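Local coordinates for odorant Binding Protein from Varroa destructor, form P2<1> (Varroa destructor, PDB 7NZA) that probably binds and carries small odorant molecules for the mite, as a non-classical odorant-binding protein with a wide open internal cavity, at residues 70-84 with 116-130. Sequence-based numbering, arbitrary orientation.
With SO4 (sulfate ion), chain C.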
# COMPACT_ATOMS: atom_id res chain seq x y z
N LEU A 70 0.30 -15.55 6.98
CA LEU A 70 0.53 -15.90 8.40
C LEU A 70 0.96 -17.35 8.48
O LEU A 70 1.92 -17.63 9.26
CB LEU A 70 -0.76 -15.69 9.18
CG LEU A 70 -1.13 -14.23 9.50
CD1 LEU A 70 -2.58 -14.12 9.82
CD2 LEU A 70 -0.35 -13.77 10.70
N LYS A 71 0.32 -18.28 7.80
CA LYS A 71 0.66 -19.72 7.90
C LYS A 71 2.08 -19.90 7.37
O LYS A 71 2.87 -20.65 8.04
CB LYS A 71 -0.36 -20.60 7.19
CG LYS A 71 -0.15 -22.14 7.24
CD LYS A 71 -0.75 -22.84 8.46
CE LYS A 71 -0.29 -24.24 8.84
NZ LYS A 71 -0.72 -25.31 7.90
N ALA A 72 2.44 -19.32 6.25
CA ALA A 72 3.73 -19.54 5.60
C ALA A 72 4.81 -19.05 6.52
O ALA A 72 5.90 -19.62 6.50
CB ALA A 72 3.77 -18.85 4.28
N GLU A 73 4.55 -18.00 7.27
CA GLU A 73 5.58 -17.45 8.15
C GLU A 73 5.48 -18.02 9.57
O GLU A 73 6.19 -17.46 10.48
CB GLU A 73 5.46 -15.93 8.17
CG GLU A 73 5.81 -15.26 6.83
CD GLU A 73 7.29 -14.99 6.65
OE1 GLU A 73 7.69 -13.84 6.23
OE2 GLU A 73 8.05 -15.90 6.94
N GLY A 74 4.74 -19.07 9.81
CA GLY A 74 4.88 -19.78 11.09
C GLY A 74 3.98 -19.28 12.20
O GLY A 74 4.32 -19.50 13.37
N TRP A 75 2.94 -18.53 11.90
CA TRP A 75 2.11 -17.87 12.95
C TRP A 75 1.03 -18.76 13.54
O TRP A 75 0.38 -18.26 14.48
CB TRP A 75 1.56 -16.53 12.46
CG TRP A 75 2.62 -15.51 12.33
CD1 TRP A 75 3.38 -15.18 11.24
CD2 TRP A 75 3.05 -14.68 13.40
NE1 TRP A 75 4.23 -14.16 11.57
CE2 TRP A 75 4.04 -13.84 12.89
CE3 TRP A 75 2.69 -14.58 14.75
CZ2 TRP A 75 4.73 -12.94 13.67
CZ3 TRP A 75 3.34 -13.65 15.51
CH2 TRP A 75 4.34 -12.84 14.98
N PHE A 76 0.86 -19.99 13.18
CA PHE A 76 -0.14 -20.90 13.76
C PHE A 76 0.58 -22.10 14.33
O PHE A 76 1.47 -22.67 13.69
CB PHE A 76 -1.19 -21.30 12.74
CG PHE A 76 -2.00 -20.15 12.25
CD1 PHE A 76 -3.07 -19.65 12.95
CD2 PHE A 76 -1.69 -19.57 11.03
CE1 PHE A 76 -3.81 -18.61 12.43
CE2 PHE A 76 -2.41 -18.51 10.54
CZ PHE A 76 -3.53 -18.09 11.19
N ASP A 77 0.11 -22.54 15.49
CA ASP A 77 0.71 -23.74 16.13
C ASP A 77 0.11 -25.02 15.57
O ASP A 77 -0.70 -24.96 14.66
CB ASP A 77 0.53 -23.60 17.62
CG ASP A 77 -0.85 -23.78 18.18
OD1 ASP A 77 -1.75 -24.29 17.48
OD2 ASP A 77 -0.99 -23.50 19.38
N ASP A 78 0.59 -26.17 16.09
CA ASP A 78 0.10 -27.51 15.64
C ASP A 78 -1.37 -27.77 15.97
O ASP A 78 -1.88 -28.83 15.46
CB ASP A 78 1.06 -28.60 16.09
CG ASP A 78 1.05 -28.91 17.57
OD1 ASP A 78 0.31 -28.26 18.36
OD2 ASP A 78 1.84 -29.88 17.94
N GLU A 79 -2.05 -26.93 16.74
CA GLU A 79 -3.51 -27.05 16.99
C GLU A 79 -4.27 -26.07 16.09
O GLU A 79 -5.48 -26.01 16.23
CB GLU A 79 -3.80 -26.87 18.50
CG GLU A 79 -3.27 -28.02 19.36
CD GLU A 79 -3.33 -27.82 20.86
OE1 GLU A 79 -3.64 -26.70 21.28
OE2 GLU A 79 -3.06 -28.80 21.61
N GLY A 80 -3.59 -25.26 15.25
CA GLY A 80 -4.17 -24.23 14.37
C GLY A 80 -4.34 -22.86 15.08
O GLY A 80 -5.00 -22.00 14.50
N VAL A 81 -3.84 -22.74 16.29
CA VAL A 81 -4.06 -21.50 17.10
C VAL A 81 -3.01 -20.43 16.76
O VAL A 81 -1.82 -20.76 16.64
CB VAL A 81 -4.09 -21.78 18.60
CG1 VAL A 81 -4.52 -20.56 19.34
CG2 VAL A 81 -5.05 -22.94 18.92
N TYR A 82 -3.43 -19.20 16.57
CA TYR A 82 -2.46 -18.10 16.33
C TYR A 82 -1.53 -17.97 17.49
O TYR A 82 -1.94 -18.06 18.67
CB TYR A 82 -3.24 -16.79 16.13
CG TYR A 82 -2.35 -15.58 15.97
CD1 TYR A 82 -1.60 -15.34 14.84
CD2 TYR A 82 -2.34 -14.63 16.95
CE1 TYR A 82 -0.83 -14.18 14.71
CE2 TYR A 82 -1.59 -13.51 16.84
CZ TYR A 82 -0.83 -13.26 15.76
OH TYR A 82 -0.12 -12.10 15.67
N LYS A 83 -0.27 -17.70 17.22
CA LYS A 83 0.81 -17.60 18.20
C LYS A 83 0.84 -16.21 18.83
O LYS A 83 1.72 -15.39 18.61
CB LYS A 83 2.16 -17.96 17.59
CG LYS A 83 2.29 -19.42 17.20
CD LYS A 83 3.66 -19.76 16.61
CE LYS A 83 3.71 -21.20 16.15
NZ LYS A 83 4.96 -21.44 15.39
N PHE A 84 -0.14 -15.99 19.72
CA PHE A 84 -0.23 -14.69 20.45
C PHE A 84 1.05 -14.39 21.20
O PHE A 84 1.50 -13.24 21.24
CB PHE A 84 -1.41 -14.72 21.41
CG PHE A 84 -2.75 -14.75 20.74
CD1 PHE A 84 -3.33 -13.57 20.28
CD2 PHE A 84 -3.46 -15.92 20.60
CE1 PHE A 84 -4.58 -13.56 19.68
CE2 PHE A 84 -4.71 -15.89 20.03
CZ PHE A 84 -5.24 -14.73 19.55
N THR A 116 -10.39 -13.97 21.67
CA THR A 116 -10.63 -15.38 22.07
C THR A 116 -11.99 -15.54 22.71
O THR A 116 -12.57 -16.66 22.60
CB THR A 116 -9.47 -15.94 22.87
OG1 THR A 116 -9.26 -15.20 24.04
CG2 THR A 116 -8.16 -15.85 22.15
N GLU A 117 -12.50 -14.51 23.38
CA GLU A 117 -13.88 -14.64 23.93
C GLU A 117 -14.92 -14.46 22.82
O GLU A 117 -15.98 -15.13 22.92
CB GLU A 117 -14.08 -13.64 25.05
CG GLU A 117 -13.20 -13.98 26.23
CD GLU A 117 -13.55 -13.25 27.51
OE1 GLU A 117 -14.29 -12.24 27.46
OE2 GLU A 117 -13.04 -13.68 28.55
N LYS A 118 -14.67 -13.68 21.77
CA LYS A 118 -15.69 -13.39 20.75
C LYS A 118 -15.74 -14.57 19.78
O LYS A 118 -16.83 -14.85 19.20
CB LYS A 118 -15.33 -12.11 20.00
CG LYS A 118 -16.20 -11.82 18.79
CD LYS A 118 -17.46 -11.17 19.16
CE LYS A 118 -18.16 -10.58 17.97
NZ LYS A 118 -19.61 -10.55 18.24
N HIS A 119 -14.60 -15.14 19.42
CA HIS A 119 -14.54 -16.12 18.32
C HIS A 119 -13.95 -17.44 18.78
O HIS A 119 -12.91 -17.43 19.45
CB HIS A 119 -13.71 -15.51 17.20
CG HIS A 119 -14.31 -14.30 16.56
ND1 HIS A 119 -15.54 -14.31 15.89
CD2 HIS A 119 -13.87 -13.04 16.46
CE1 HIS A 119 -15.75 -13.13 15.39
NE2 HIS A 119 -14.78 -12.32 15.73
N ASP A 120 -14.56 -18.54 18.38
CA ASP A 120 -13.97 -19.89 18.49
C ASP A 120 -13.18 -20.22 17.22
O ASP A 120 -12.28 -21.04 17.34
CB ASP A 120 -15.09 -20.91 18.72
CG ASP A 120 -15.75 -20.76 20.10
OD1 ASP A 120 -15.10 -20.25 21.04
OD2 ASP A 120 -16.90 -21.16 20.21
N ASP A 121 -13.47 -19.61 16.09
CA ASP A 121 -12.73 -19.83 14.84
C ASP A 121 -11.35 -19.17 14.98
O ASP A 121 -11.30 -17.97 15.20
CB ASP A 121 -13.52 -19.33 13.64
CG ASP A 121 -12.77 -19.65 12.40
OD1 ASP A 121 -11.92 -18.87 12.08
OD2 ASP A 121 -12.88 -20.78 11.86
N TYR A 122 -10.30 -19.93 14.76
CA TYR A 122 -8.91 -19.48 14.99
C TYR A 122 -8.53 -18.39 14.01
O TYR A 122 -7.70 -17.52 14.35
CB TYR A 122 -7.94 -20.64 14.92
CG TYR A 122 -8.16 -21.65 16.02
CD1 TYR A 122 -8.41 -21.29 17.33
CD2 TYR A 122 -8.04 -23.00 15.73
CE1 TYR A 122 -8.68 -22.25 18.31
CE2 TYR A 122 -8.28 -23.96 16.70
CZ TYR A 122 -8.51 -23.59 18.00
OH TYR A 122 -8.73 -24.56 18.95
N ILE A 123 -9.09 -18.39 12.80
CA ILE A 123 -8.84 -17.32 11.80
C ILE A 123 -9.57 -16.05 12.22
O ILE A 123 -9.00 -14.97 12.22
CB ILE A 123 -9.15 -17.80 10.37
CG1 ILE A 123 -8.08 -18.79 9.91
CG2 ILE A 123 -9.29 -16.63 9.41
CD1 ILE A 123 -8.47 -19.45 8.58
N ASN A 124 -10.83 -16.15 12.65
CA ASN A 124 -11.55 -14.97 13.14
C ASN A 124 -10.80 -14.39 14.34
O ASN A 124 -10.77 -13.20 14.48
CB ASN A 124 -13.00 -15.30 13.49
CG ASN A 124 -13.89 -15.56 12.31
OD1 ASN A 124 -13.57 -15.24 11.15
ND2 ASN A 124 -15.00 -16.25 12.57
N GLN A 125 -10.25 -15.24 15.21
CA GLN A 125 -9.51 -14.73 16.38
C GLN A 125 -8.34 -13.83 15.91
O GLN A 125 -8.16 -12.73 16.41
CB GLN A 125 -8.93 -15.82 17.23
CG GLN A 125 -9.99 -16.60 18.00
CD GLN A 125 -9.39 -17.72 18.79
OE1 GLN A 125 -8.20 -18.01 18.74
NE2 GLN A 125 -10.19 -18.35 19.64
N VAL A 126 -7.54 -14.29 14.97
CA VAL A 126 -6.36 -13.50 14.57
C VAL A 126 -6.84 -12.26 13.82
O VAL A 126 -6.28 -11.15 14.01
CB VAL A 126 -5.28 -14.30 13.77
CG1 VAL A 126 -5.75 -14.98 12.54
CG2 VAL A 126 -4.08 -13.38 13.53
N GLN A 127 -7.90 -12.36 13.05
CA GLN A 127 -8.44 -11.17 12.36
C GLN A 127 -8.84 -10.10 13.35
O GLN A 127 -8.51 -8.93 13.22
CB GLN A 127 -9.63 -11.58 11.46
CG GLN A 127 -9.20 -12.45 10.24
CD GLN A 127 -10.36 -13.05 9.49
OE1 GLN A 127 -11.48 -13.12 10.02
NE2 GLN A 127 -10.10 -13.55 8.28
N LEU A 128 -9.59 -10.48 14.39
CA LEU A 128 -10.02 -9.45 15.36
C LEU A 128 -8.81 -8.97 16.17
O LEU A 128 -8.71 -7.78 16.38
CB LEU A 128 -11.16 -9.96 16.25
CG LEU A 128 -11.65 -8.96 17.29
CD1 LEU A 128 -12.12 -7.65 16.66
CD2 LEU A 128 -12.80 -9.56 18.11
N TYR A 129 -7.89 -9.85 16.56
CA TYR A 129 -6.69 -9.41 17.31
C TYR A 129 -5.92 -8.38 16.48
O TYR A 129 -5.54 -7.33 17.02
CB TYR A 129 -5.78 -10.61 17.59
CG TYR A 129 -4.44 -10.22 18.12
CD1 TYR A 129 -4.27 -9.88 19.45
CD2 TYR A 129 -3.34 -10.13 17.28
CE1 TYR A 129 -3.04 -9.50 19.94
CE2 TYR A 129 -2.09 -9.75 17.73
CZ TYR A 129 -1.95 -9.42 19.09
OH TYR A 129 -0.73 -9.00 19.48
N GLN A 130 -5.71 -8.63 15.19
CA GLN A 130 -4.88 -7.71 14.37
C GLN A 130 -5.61 -6.39 14.24
O GLN A 130 -4.99 -5.29 14.30
CB GLN A 130 -4.55 -8.31 13.04
CG GLN A 130 -3.53 -9.40 13.13
CD GLN A 130 -3.04 -9.89 11.80
OE1 GLN A 130 -3.84 -10.14 10.89
NE2 GLN A 130 -1.74 -10.00 11.60
S SO4 C . -16.81 -17.65 15.57
O1 SO4 C . -16.86 -18.41 16.79
O2 SO4 C . -17.44 -18.34 14.47
O3 SO4 C . -15.38 -17.45 15.26
O4 SO4 C . -17.40 -16.39 15.71
O HOH W 1 -6.16 -18.21 16.70
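Val-126 sets its CG2 methyl over one face of the Tyr-82 ring, 3.6 Å from the centroid and 17° off the normal, a CH-pi contact. CG2 is placed there by lying anti to the Val-126 backbone N, while CG1 turns to the edge of the Phe-76 ring, 4.1 Å from CZ. Leu-70 meets the same valine tip to tip, CD1 to CG2. Phe-84 points a ring edge at the face of Tyr-129, CE1 3.7 Å from Tyr-129 CG, a T-shaped pair with planes at 87°, and carries Tyr-82 CD2 over its own face. A phenylalanine in place of Tyr-82 would probably leave Ser-7 N of the second subunit without its hydroxyl partner. Val-81 CG2 makes a second CH-pi contact, over one face of the Tyr-122 ring, 3.8 Å from its centroid. One water accepts from Tyr-82 N and donates to Tyr-122 O and Gln-125 OE1, each at 2.9 Å, bridging loop and helix. Asp-77 OD1 shapes that loop, gripped from opposite faces of its carboxylate by Glu-79 N and Val-81 N. Loop 73-83 links helix 55-72 to helix 84-93 while packing on the first turns of helix 122-141; Thr-116 CG2, in the last turn of helix 98-118, touches Phe-84, and Tyr-129 OH is hydrogen-bonded to His-108 ND1 of that helix.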